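Local coordinates for catechol O-methyltransferase (Niastella koreensis GR20-10, PDB 7CVV), which transfers a methyl group from S-adenosylmethionine to catechol-like compounds with the help of magnesium, giving meta- and para-methylated products from protocatechuic acid in equal proportion, at residues 26-31 with 68-73; 35-40 with 92-97; 84-89 with 110-115. One frame throughout, in Å; residues are numbered along the deposited sequence.

How the contacts relate
All three contacts touch the S-adenosylmethionine, each from a different piece of the Rossmann-like domain. Contact 1 is the most buried, a largely apolar packing of helix 22-33 on the start of helix 70-76. Contact 2 lies about 8 Å away, centre to centre, is partly exposed, and joins the loop that follows helix 22-33 to the first turns of helix 92-103 through a sulfur-aromatic contact. Contact 3 is beta-sheet pairing, built on backbone hydrogen bonds rather than side-chain packing alone, and its strands bracket helix 92-103 in sequence. Thr72 from contact 1 packs on Leu85 and Val111, while His94 from contact 2 packs against Glu89.

Contact 1. Residues 26-31 with 68-73; sequences AATNSL and AGYSTI. With SAM (S-adenosylmethionine), chain D.
Ala27 points its methyl from helix 22-33 into the angle between Tyr70 and Ile73. CB of Ala27 meets the edge of the tyrosine ring, near its plane, 4.3 Å from CD2 of Tyr70, and also touches CD1 of Ile73. Tyr70 carries CG anti to its backbone N (chi1 -176°), which swings the ring toward helix 22-33. There it runs alongside Thr28, the two side chains pointing the same way. OG1 of Thr28 comes obliquely to the ring, 3.4 Å from CE2 of Tyr70; the hydroxyl is held by the carbonyl of Leu24, one turn back in its own helix.

One turn further along helix 22-33, the methyl of Ala68 packs against it. CB of Ala68 lies against CD2 of Leu31 at 3.6 Å and also touches OG of Ser30. That hydroxyl folds back on its own helix as a donor to the carbonyl of Ala27, and Asn101 of helix 92-103 provides a further partner, so a polar atom within the packed interface is satisfied.

The first turn of helix 70-76 also meets the cofactor: Ser71 N donates to the carboxylate O of S-adenosylmethionine over 3.2 Å and nearly straight (162°), and the ligand's amino N gives a bond to OG of Ser71, itself bonded to Glu63. Gly69, at the N-cap with positive phi, makes the turn into the helix. Glu63, Gly65 and Gly69 fit the E-x-G-x-x-x-G pattern of the glycine-rich SAM-binding loop after the first strand of class I methyltransferases.

Contact 2. Residues 35-40 with 92-97; sequences GMPAIS and PKHAAV. With SAM (S-adenosylmethionine), chain D.
Met36 and His94 make the sulfur-aromatic contact at the heart of this interface. The two side chains slide past each other in opposite directions, and SD of Met36 lies 4.1 Å from the centroid of the His94 ring, 35° off its normal, an oblique Met-aromatic approach. CG of Met36 also touches the ring, 3.7 Å from CD2 of His94 and as close to NE2.

The apolar contacts continue from the thioether. A bend at chi3 (-77°) turns the methionine methyl toward Val97, the two side chains meeting tip to tip, with CE of Met36 3.4 Å from CG1 of Val97. On the outer side CE of Lys93 touches CG of Met36 at 4.0 Å. Ile39 packs against the sulfonium of S-adenosylmethionine, its CD1 lying 3.6 Å from the ligand SD.

Polar interactions lie at the two ends. Lys93 NZ is hydrogen-bonded to the carbonyl of Ala34, just past helix 22-33, where Gly35 has positive phi in a Schellman motif. At the inner end His94 ND1 gives a nearly straight bond of 2.9 Å to the ribose O3' of S-adenosylmethionine and a weak one to O2'; ND1 turns to the sugar, while the CD2 and NE2 side of the ring lies beside Met36.

Segment 35-40 lies in the loop between helix 22-33 and helix 43-55, beside the cofactor. Met36 also packs on Ser30 and Leu31 of the former, while on another side of helix 92-103 Ala95 rests on Ile113 and Thr115 of strand 111-115.

Contact 3. Residues 84-89 with 110-115; sequences RLITLE and QVQIRT. With SAM (S-adenosylmethionine), chain D.
Leu85 makes two of the five backbone hydrogen bonds that join these strands: its N donates to the carbonyl of Gln110 and its O accepts from Gln112 N, both over 2.9 Å and close to straight. The ladder continues as Thr87 N to Gln112 O, Arg114 N to Thr87 O and Glu89 N to Arg114 O, the last at 3.2 Å. Leu85 and Thr87, by N and O, and Glu89, by N, bond to residues flanking their partners, as in parallel pairing.

At the end of the ladder Glu89 holds the ribose of S-adenosylmethionine with both carboxylate oxygens, OE1 accepting from O3' at 2.6 Å and OE2 from O2'. Its CG stands anti to the backbone N (chi1 -180°) and the chain bends at chi2 (48°), carrying the carboxylate to the sugar. Second-shell amides fix the carboxylate: Thr66 and Leu67 N serve OE1, Asp91 N serves OE2, and they would probably favour its ionised form.

An acidic residue closing the second strand and binding the ribose hydroxyls is a hallmark of the class I methyltransferase fold. Strand 84-89, helix 92-103 and strand 111-115 form one beta-alpha-beta unit, strand 111-115 being outermost in the sheet within this chain.

Arg114 grips OE1 of Gln112, on the same sheet face, side-on with NE and NH2, the oxygen lying in the guanidinium plane; NH2 also makes a salt bridge to Glu128. CB and CG of Arg114 pack on the neighbouring strand, CG 4.0 Å from CG2 of Ile86, crossing it at a slant, and CB 3.9 Å from CD2 of Leu88, which runs alongside. On the face of Thr87, its CG2 packs 3.6 Å from CG1 of Ile113, the two pointing the same way, while Leu85 and Val111 turn to helix 70-76.

Contact 1. Residues 26-31 with 68-73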
loop_
_atom_site.group_PDB
_atom_site.type_symbol
_atom_site.label_atom_id
_atom_site.label_comp_id
_atom_site.label_asym_id
_atom_site.label_seq_id
_atom_site.Cartn_x
_atom_site.Cartn_y
_atom_site.Cartn_z
ATOM N N ALA A 26 -12.981 17.705 -13.391
ATOM C CA ALA A 26 -14.096 17.562 -14.353
ATOM C C ALA A 26 -14.832 16.250 -14.101
ATOM O O ALA A 26 -16.057 16.284 -14.015
ATOM C CB ALA A 26 -13.573 17.599 -15.764
ATOM N N ALA A 27 -14.100 15.141 -13.995
ATOM C CA ALA A 27 -14.658 13.821 -13.626
ATOM C C ALA A 27 -15.549 13.964 -12.386
ATOM O O ALA A 27 -16.741 13.536 -12.433
ATOM C CB ALA A 27 -13.553 12.822 -13.417
ATOM N N THR A 28 -15.036 14.572 -11.323
ATOM C CA THR A 28 -15.798 14.736 -10.054
ATOM C C THR A 28 -17.103 15.500 -10.355
ATOM O O THR A 28 -18.184 14.988 -9.954
ATOM C CB THR A 28 -14.913 15.368 -8.972
ATOM O OG1 THR A 28 -13.797 14.491 -8.813
ATOM C CG2 THR A 28 -15.644 15.603 -7.666
ATOM N N ASN A 29 -17.026 16.626 -11.093
ATOM C CA ASN A 29 -18.191 17.497 -11.403
ATOM C C ASN A 29 -19.177 16.826 -12.368
ATOM O O ASN A 29 -20.369 17.163 -12.260
ATOM C CB ASN A 29 -17.773 18.844 -11.986
ATOM C CG ASN A 29 -17.007 19.661 -10.974
ATOM O OD1 ASN A 29 -17.294 19.615 -9.778
ATOM N ND2 ASN A 29 -15.991 20.359 -11.440
ATOM N N SER A 30 -18.726 15.945 -13.277
ATOM C CA SER A 30 -19.600 15.178 -14.205
ATOM C C SER A 30 -20.685 14.427 -13.410
ATOM O O SER A 30 -21.785 14.223 -13.970
ATOM C CB SER A 30 -18.810 14.239 -15.106
ATOM O OG SER A 30 -18.268 13.143 -14.386
ATOM N N LEU A 31 -20.399 14.053 -12.153
ATOM C CA LEU A 31 -21.303 13.218 -11.319
ATOM C C LEU A 31 -22.596 13.978 -11.002
ATOM O O LEU A 31 -23.675 13.389 -11.193
ATOM C CB LEU A 31 -20.605 12.828 -10.014
ATOM C CG LEU A 31 -19.296 12.052 -10.132
ATOM C CD1 LEU A 31 -18.596 12.032 -8.789
ATOM C CD2 LEU A 31 -19.520 10.640 -10.652
ATOM N N ALA A 68 -17.595 7.567 -13.294
ATOM C CA ALA A 68 -17.246 8.694 -14.192
ATOM C C ALA A 68 -15.799 8.559 -14.677
ATOM O O ALA A 68 -15.344 9.458 -15.414
ATOM C CB ALA A 68 -17.469 10.015 -13.502
ATOM N N GLY A 69 -15.111 7.486 -14.271
ATOM C CA GLY A 69 -13.711 7.204 -14.640
ATOM C C GLY A 69 -12.693 8.016 -13.859
ATOM O O GLY A 69 -11.603 8.222 -14.380
ATOM N N TYR A 70 -12.985 8.425 -12.629
ATOM C CA TYR A 70 -12.017 9.130 -11.748
ATOM C C TYR A 70 -10.801 8.212 -11.487
ATOM O O TYR A 70 -9.655 8.595 -11.810
ATOM C CB TYR A 70 -12.736 9.610 -10.490
ATOM C CG TYR A 70 -11.880 10.421 -9.559
ATOM C CD1 TYR A 70 -11.123 9.806 -8.576
ATOM C CD2 TYR A 70 -11.827 11.799 -9.656
ATOM C CE1 TYR A 70 -10.319 10.529 -7.719
ATOM C CE2 TYR A 70 -11.035 12.541 -8.801
ATOM C CZ TYR A 70 -10.269 11.906 -7.841
ATOM O OH TYR A 70 -9.480 12.658 -7.014
ATOM N N SER A 71 -11.039 7.002 -10.979
ATOM C CA SER A 71 -9.985 6.008 -10.627
ATOM C C SER A 71 -9.231 5.602 -11.887
ATOM O O SER A 71 -8.024 5.380 -11.811
ATOM C CB SER A 71 -10.565 4.796 -9.970
ATOM O OG SER A 71 -11.548 4.235 -10.809
ATOM N N THR A 72 -9.967 5.508 -12.988
ATOM C CA THR A 72 -9.474 5.144 -14.342
ATOM C C THR A 72 -8.378 6.135 -14.760
ATOM O O THR A 72 -7.289 5.662 -15.125
ATOM C CB THR A 72 -10.655 5.069 -15.317
ATOM O OG1 THR A 72 -11.721 4.360 -14.674
ATOM C CG2 THR A 72 -10.288 4.392 -16.617
ATOM N N ILE A 73 -8.631 7.448 -14.651
ATOM C CA ILE A 73 -7.651 8.523 -15.020
ATOM C C ILE A 73 -6.355 8.372 -14.192
ATOM O O ILE A 73 -5.287 8.343 -14.821
ATOM C CB ILE A 73 -8.290 9.923 -14.923
ATOM C CG1 ILE A 73 -9.393 10.106 -15.972
ATOM C CG2 ILE A 73 -7.239 11.006 -15.035
ATOM C CD1 ILE A 73 -10.287 11.314 -15.756
HETATM N N SAM D . -13.831 3.096 -9.060
HETATM C CA SAM D . -14.603 4.262 -9.565
HETATM C C SAM D . -13.893 5.563 -9.150
HETATM O O SAM D . -13.970 6.538 -9.918
HETATM O OXT SAM D . -13.271 5.548 -8.075
HETATM C CB SAM D . -16.024 4.238 -8.988
HETATM C CG SAM D . -16.850 2.961 -9.284
HETATM S SD SAM D . -18.359 3.047 -8.279
HETATM C CE SAM D . -17.696 2.554 -6.685
HETATM C "C5'" SAM D . -19.330 1.581 -8.718
HETATM C "C4'" SAM D . -19.607 1.393 -10.188
HETATM O "O4'" SAM D . -19.791 -0.020 -10.437
HETATM C "C3'" SAM D . -20.854 2.093 -10.731
HETATM O "O3'" SAM D . -20.514 2.829 -11.894
HETATM C "C2'" SAM D . -21.790 0.933 -11.084
HETATM O "O2'" SAM D . -22.568 1.171 -12.230
HETATM C "C1'" SAM D . -20.787 -0.161 -11.410
HETATM N N9 SAM D . -21.322 -1.508 -11.321
HETATM C C8 SAM D . -22.182 -1.977 -10.360
HETATM N N7 SAM D . -22.482 -3.245 -10.518
HETATM C C5 SAM D . -21.752 -3.643 -11.626
HETATM C C6 SAM D . -21.639 -4.880 -12.280
HETATM N N6 SAM D . -22.299 -5.965 -11.885
HETATM N N1 SAM D . -20.799 -4.958 -13.341
HETATM C C2 SAM D . -20.144 -3.851 -13.709
HETATM N N3 SAM D . -20.196 -2.624 -13.187
HETATM C C4 SAM D . -21.022 -2.584 -12.128
#

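Contact 2. Residues 35-40 with 92-97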
loop_
_atom_site.group_PDB
_atom_site.type_symbol
_atom_site.label_atom_id
_atom_site.label_comp_id
_atom_site.label_asym_id
_atom_site.label_seq_id
_atom_site.Cartn_x
_atom_site.Cartn_y
_atom_site.Cartn_z
ATOM N N GLY A 35 -26.157 13.373 -12.511
ATOM C CA GLY A 35 -26.879 12.831 -11.343
ATOM C C GLY A 35 -26.440 11.411 -11.037
ATOM O O GLY A 35 -27.304 10.527 -10.967
ATOM N N MET A 36 -25.127 11.186 -10.935
ATOM C CA MET A 36 -24.524 9.886 -10.534
ATOM C C MET A 36 -24.105 10.017 -9.075
ATOM O O MET A 36 -23.798 11.113 -8.612
ATOM C CB MET A 36 -23.303 9.541 -11.396
ATOM C CG MET A 36 -23.621 9.304 -12.864
ATOM S SD MET A 36 -22.125 8.970 -13.860
ATOM C CE MET A 36 -21.490 10.636 -13.988
ATOM N N PRO A 37 -24.053 8.909 -8.312
ATOM C CA PRO A 37 -23.641 8.970 -6.910
ATOM C C PRO A 37 -22.152 9.325 -6.745
ATOM O O PRO A 37 -21.344 8.899 -7.547
ATOM C CB PRO A 37 -23.957 7.566 -6.373
ATOM C CG PRO A 37 -23.964 6.664 -7.604
ATOM C CD PRO A 37 -24.365 7.546 -8.770
ATOM N N ALA A 38 -21.836 10.135 -5.731
ATOM C CA ALA A 38 -20.472 10.581 -5.373
ATOM C C ALA A 38 -19.768 9.451 -4.596
ATOM O O ALA A 38 -19.605 9.590 -3.379
ATOM C CB ALA A 38 -20.549 11.861 -4.574
ATOM N N ILE A 39 -19.381 8.368 -5.280
ATOM C CA ILE A 39 -18.853 7.131 -4.629
ATOM C C ILE A 39 -17.518 6.751 -5.282
ATOM O O ILE A 39 -17.164 5.535 -5.283
ATOM C CB ILE A 39 -19.890 5.987 -4.676
ATOM C CG1 ILE A 39 -20.270 5.613 -6.117
ATOM C CG2 ILE A 39 -21.095 6.355 -3.827
ATOM C CD1 ILE A 39 -21.014 4.312 -6.250
ATOM N N SER A 40 -16.781 7.752 -5.768
ATOM C CA SER A 40 -15.445 7.563 -6.383
ATOM C C SER A 40 -14.379 7.422 -5.282
ATOM O O SER A 40 -14.658 7.788 -4.111
ATOM C CB SER A 40 -15.127 8.668 -7.359
ATOM O OG SER A 40 -14.510 9.773 -6.718
ATOM N N PRO A 92 -24.783 2.113 -18.899
ATOM C CA PRO A 92 -24.413 2.856 -20.110
ATOM C C PRO A 92 -24.342 4.379 -19.927
ATOM O O PRO A 92 -23.540 5.002 -20.592
ATOM C CB PRO A 92 -25.524 2.457 -21.097
ATOM C CG PRO A 92 -25.935 1.076 -20.600
ATOM C CD PRO A 92 -25.976 1.264 -19.100
ATOM N N LYS A 93 -25.163 4.949 -19.040
ATOM C CA LYS A 93 -25.039 6.380 -18.681
ATOM C C LYS A 93 -23.630 6.610 -18.118
ATOM O O LYS A 93 -22.961 7.588 -18.556
ATOM C CB LYS A 93 -26.095 6.832 -17.667
ATOM C CG LYS A 93 -26.190 8.350 -17.540
ATOM C CD LYS A 93 -27.194 8.857 -16.532
ATOM C CE LYS A 93 -26.805 8.487 -15.121
ATOM N NZ LYS A 93 -27.757 9.050 -14.148
ATOM N N HIS A 94 -23.208 5.743 -17.184
ATOM C CA HIS A 94 -21.903 5.821 -16.483
ATOM C C HIS A 94 -20.800 5.695 -17.534
ATOM O O HIS A 94 -19.961 6.612 -17.602
ATOM C CB HIS A 94 -21.837 4.792 -15.349
ATOM C CG HIS A 94 -22.808 5.049 -14.238
ATOM N ND1 HIS A 94 -22.745 4.374 -13.027
ATOM C CD2 HIS A 94 -23.875 5.881 -14.151
ATOM C CE1 HIS A 94 -23.733 4.779 -12.249
ATOM N NE2 HIS A 94 -24.437 5.715 -12.915
ATOM N N ALA A 95 -20.846 4.666 -18.389
ATOM C CA ALA A 95 -19.869 4.486 -19.497
ATOM C C ALA A 95 -19.718 5.779 -20.320
ATOM O O ALA A 95 -18.567 6.235 -20.456
ATOM C CB ALA A 95 -20.245 3.325 -20.376
ATOM N N ALA A 96 -20.822 6.349 -20.814
ATOM C CA ALA A 96 -20.853 7.505 -21.753
ATOM C C ALA A 96 -20.209 8.730 -21.094
ATOM O O ALA A 96 -19.530 9.491 -21.792
ATOM C CB ALA A 96 -22.272 7.829 -22.195
ATOM N N VAL A 97 -20.468 8.944 -19.807
ATOM C CA VAL A 97 -19.862 10.056 -19.030
ATOM C C VAL A 97 -18.361 9.779 -18.860
ATOM O O VAL A 97 -17.579 10.747 -19.065
ATOM C CB VAL A 97 -20.566 10.244 -17.677
ATOM C CG1 VAL A 97 -19.867 11.316 -16.861
ATOM C CG2 VAL A 97 -22.028 10.602 -17.870
HETATM N N SAM D . -13.831 3.096 -9.060
HETATM C CA SAM D . -14.603 4.262 -9.565
HETATM C C SAM D . -13.893 5.563 -9.150
HETATM O O SAM D . -13.970 6.538 -9.918
HETATM O OXT SAM D . -13.271 5.548 -8.075
HETATM C CB SAM D . -16.024 4.238 -8.988
HETATM C CG SAM D . -16.850 2.961 -9.284
HETATM S SD SAM D . -18.359 3.047 -8.279
HETATM C CE SAM D . -17.696 2.554 -6.685
HETATM C "C5'" SAM D . -19.330 1.581 -8.718
HETATM C "C4'" SAM D . -19.607 1.393 -10.188
HETATM O "O4'" SAM D . -19.791 -0.020 -10.437
HETATM C "C3'" SAM D . -20.854 2.093 -10.731
HETATM O "O3'" SAM D . -20.514 2.829 -11.894
HETATM C "C2'" SAM D . -21.790 0.933 -11.084
HETATM O "O2'" SAM D . -22.568 1.171 -12.230
HETATM C "C1'" SAM D . -20.787 -0.161 -11.410
HETATM N N9 SAM D . -21.322 -1.508 -11.321
HETATM C C8 SAM D . -22.182 -1.977 -10.360
HETATM N N7 SAM D . -22.482 -3.245 -10.518
HETATM C C5 SAM D . -21.752 -3.643 -11.626
HETATM C C6 SAM D . -21.639 -4.880 -12.280
HETATM N N6 SAM D . -22.299 -5.965 -11.885
HETATM N N1 SAM D . -20.799 -4.958 -13.341
HETATM C C2 SAM D . -20.144 -3.851 -13.709
HETATM N N3 SAM D . -20.196 -2.624 -13.187
HETATM C C4 SAM D . -21.022 -2.584 -12.128
#

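Contact 3. Residues 84-89 with 110-115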
loop_
_atom_site.group_PDB
_atom_site.type_symbol
_atom_site.label_atom_id
_atom_site.label_comp_id
_atom_site.label_asym_id
_atom_site.label_seq_id
_atom_site.Cartn_x
_atom_site.Cartn_y
_atom_site.Cartn_z
ATOM N N ARG A 84 -2.328 -0.219 -21.706
ATOM C CA ARG A 84 -3.763 -0.497 -21.942
ATOM C C ARG A 84 -4.480 -0.716 -20.611
ATOM O O ARG A 84 -4.021 -1.574 -19.834
ATOM C CB ARG A 84 -3.880 -1.761 -22.792
ATOM C CG ARG A 84 -5.016 -1.728 -23.794
ATOM C CD ARG A 84 -4.856 -2.914 -24.714
ATOM N NE ARG A 84 -5.236 -4.143 -24.023
ATOM C CZ ARG A 84 -4.706 -5.349 -24.234
ATOM N NH1 ARG A 84 -3.725 -5.512 -25.113
ATOM N NH2 ARG A 84 -5.163 -6.389 -23.548
ATOM N N LEU A 85 -5.580 0.006 -20.397
ATOM C CA LEU A 85 -6.545 -0.215 -19.296
ATOM C C LEU A 85 -7.924 -0.549 -19.865
ATOM O O LEU A 85 -8.512 0.244 -20.618
ATOM C CB LEU A 85 -6.607 1.031 -18.414
ATOM C CG LEU A 85 -7.217 0.808 -17.032
ATOM C CD1 LEU A 85 -6.722 1.854 -16.054
ATOM C CD2 LEU A 85 -8.730 0.837 -17.111
ATOM N N ILE A 86 -8.431 -1.703 -19.470
ATOM C CA ILE A 86 -9.805 -2.154 -19.788
ATOM C C ILE A 86 -10.628 -2.080 -18.502
ATOM O O ILE A 86 -10.289 -2.796 -17.550
ATOM C CB ILE A 86 -9.764 -3.556 -20.413
ATOM C CG1 ILE A 86 -8.781 -3.589 -21.588
ATOM C CG2 ILE A 86 -11.165 -4.002 -20.818
ATOM C CD1 ILE A 86 -8.511 -4.974 -22.105
ATOM N N THR A 87 -11.665 -1.232 -18.517
ATOM C CA THR A 87 -12.563 -0.922 -17.381
ATOM C C THR A 87 -13.988 -1.371 -17.728
ATOM O O THR A 87 -14.452 -1.003 -18.806
ATOM C CB THR A 87 -12.462 0.566 -17.018
ATOM O OG1 THR A 87 -13.311 0.763 -15.883
ATOM C CG2 THR A 87 -12.827 1.509 -18.144
ATOM N N LEU A 88 -14.650 -2.123 -16.837
ATOM C CA LEU A 88 -16.018 -2.682 -17.052
ATOM C C LEU A 88 -17.053 -1.847 -16.273
ATOM O O LEU A 88 -16.756 -1.448 -15.103
ATOM C CB LEU A 88 -16.047 -4.161 -16.642
ATOM C CG LEU A 88 -14.831 -4.975 -17.087
ATOM C CD1 LEU A 88 -15.009 -6.470 -16.844
ATOM C CD2 LEU A 88 -14.507 -4.704 -18.551
ATOM N N GLU A 89 -18.212 -1.593 -16.906
ATOM C CA GLU A 89 -19.302 -0.723 -16.381
ATOM C C GLU A 89 -20.673 -1.248 -16.839
ATOM O O GLU A 89 -20.932 -1.265 -18.050
ATOM C CB GLU A 89 -19.083 0.722 -16.841
ATOM C CG GLU A 89 -20.146 1.680 -16.352
ATOM C CD GLU A 89 -20.465 1.553 -14.865
ATOM O OE1 GLU A 89 -19.523 1.658 -14.035
ATOM O OE2 GLU A 89 -21.654 1.334 -14.532
ATOM N N GLN A 110 -5.430 4.803 -24.720
ATOM C CA GLN A 110 -4.941 3.866 -23.673
ATOM C C GLN A 110 -6.106 3.149 -22.985
ATOM O O GLN A 110 -5.875 2.086 -22.432
ATOM C CB GLN A 110 -4.155 4.582 -22.576
ATOM C CG GLN A 110 -2.665 4.697 -22.838
ATOM C CD GLN A 110 -2.267 6.072 -23.311
ATOM O OE1 GLN A 110 -2.886 7.087 -22.974
ATOM N NE2 GLN A 110 -1.218 6.108 -24.112
ATOM N N VAL A 111 -7.286 3.749 -22.932
ATOM C CA VAL A 111 -8.414 3.246 -22.100
ATOM C C VAL A 111 -9.481 2.674 -23.035
ATOM O O VAL A 111 -9.855 3.360 -23.996
ATOM C CB VAL A 111 -8.988 4.374 -21.217
ATOM C CG1 VAL A 111 -10.158 3.907 -20.375
ATOM C CG2 VAL A 111 -7.917 4.969 -20.327
ATOM N N GLN A 112 -9.976 1.480 -22.735
ATOM C CA GLN A 112 -11.181 0.915 -23.391
ATOM C C GLN A 112 -12.236 0.589 -22.322
ATOM O O GLN A 112 -11.915 -0.187 -21.387
ATOM C CB GLN A 112 -10.773 -0.312 -24.195
ATOM C CG GLN A 112 -11.902 -0.931 -24.988
ATOM C CD GLN A 112 -11.428 -2.223 -25.600
ATOM O OE1 GLN A 112 -11.385 -3.267 -24.950
ATOM N NE2 GLN A 112 -11.026 -2.147 -26.853
ATOM N N ILE A 113 -13.439 1.161 -22.468
ATOM C CA ILE A 113 -14.644 0.905 -21.627
ATOM C C ILE A 113 -15.493 -0.186 -22.294
ATOM O O ILE A 113 -15.974 0.051 -23.380
ATOM C CB ILE A 113 -15.430 2.221 -21.419
ATOM C CG1 ILE A 113 -14.561 3.310 -20.772
ATOM C CG2 ILE A 113 -16.701 1.970 -20.616
ATOM C CD1 ILE A 113 -15.030 4.727 -21.011
ATOM N N ARG A 114 -15.682 -1.340 -21.656
ATOM C CA ARG A 114 -16.695 -2.356 -22.071
ATOM C C ARG A 114 -17.955 -2.213 -21.198
ATOM O O ARG A 114 -17.840 -2.327 -19.971
ATOM C CB ARG A 114 -16.096 -3.765 -22.003
ATOM C CG ARG A 114 -14.700 -3.854 -22.605
ATOM C CD ARG A 114 -14.509 -5.059 -23.509
ATOM N NE ARG A 114 -13.262 -4.985 -24.275
ATOM C CZ ARG A 114 -12.610 -6.035 -24.770
ATOM N NH1 ARG A 114 -13.087 -7.257 -24.578
ATOM N NH2 ARG A 114 -11.485 -5.863 -25.445
ATOM N N THR A 115 -19.109 -1.951 -21.815
ATOM C CA THR A 115 -20.441 -1.866 -21.152
ATOM C C THR A 115 -21.020 -3.271 -20.998
ATOM O O THR A 115 -20.852 -4.048 -21.921
ATOM C CB THR A 115 -21.389 -0.976 -21.953
ATOM O OG1 THR A 115 -20.667 0.205 -22.306
ATOM C CG2 THR A 115 -22.633 -0.607 -21.177
HETATM N N SAM D . -13.831 3.096 -9.060
HETATM C CA SAM D . -14.603 4.262 -9.565
HETATM C C SAM D . -13.893 5.563 -9.150
HETATM O O SAM D . -13.970 6.538 -9.918
HETATM O OXT SAM D . -13.271 5.548 -8.075
HETATM C CB SAM D . -16.024 4.238 -8.988
HETATM C CG SAM D . -16.850 2.961 -9.284
HETATM S SD SAM D . -18.359 3.047 -8.279
HETATM C CE SAM D . -17.696 2.554 -6.685
HETATM C "C5'" SAM D . -19.330 1.581 -8.718
HETATM C "C4'" SAM D . -19.607 1.393 -10.188
HETATM O "O4'" SAM D . -19.791 -0.020 -10.437
HETATM C "C3'" SAM D . -20.854 2.093 -10.731
HETATM O "O3'" SAM D . -20.514 2.829 -11.894
HETATM C "C2'" SAM D . -21.790 0.933 -11.084
HETATM O "O2'" SAM D . -22.568 1.171 -12.230
HETATM C "C1'" SAM D . -20.787 -0.161 -11.410
HETATM N N9 SAM D . -21.322 -1.508 -11.321
HETATM C C8 SAM D . -22.182 -1.977 -10.360
HETATM N N7 SAM D . -22.482 -3.245 -10.518
HETATM C C5 SAM D . -21.752 -3.643 -11.626
HETATM C C6 SAM D . -21.639 -4.880 -12.280
HETATM N N6 SAM D . -22.299 -5.965 -11.885
HETATM N N1 SAM D . -20.799 -4.958 -13.341
HETATM C C2 SAM D . -20.144 -3.851 -13.709
HETATM N N3 SAM D . -20.196 -2.624 -13.187
HETATM C C4 SAM D . -21.022 -2.584 -12.128
#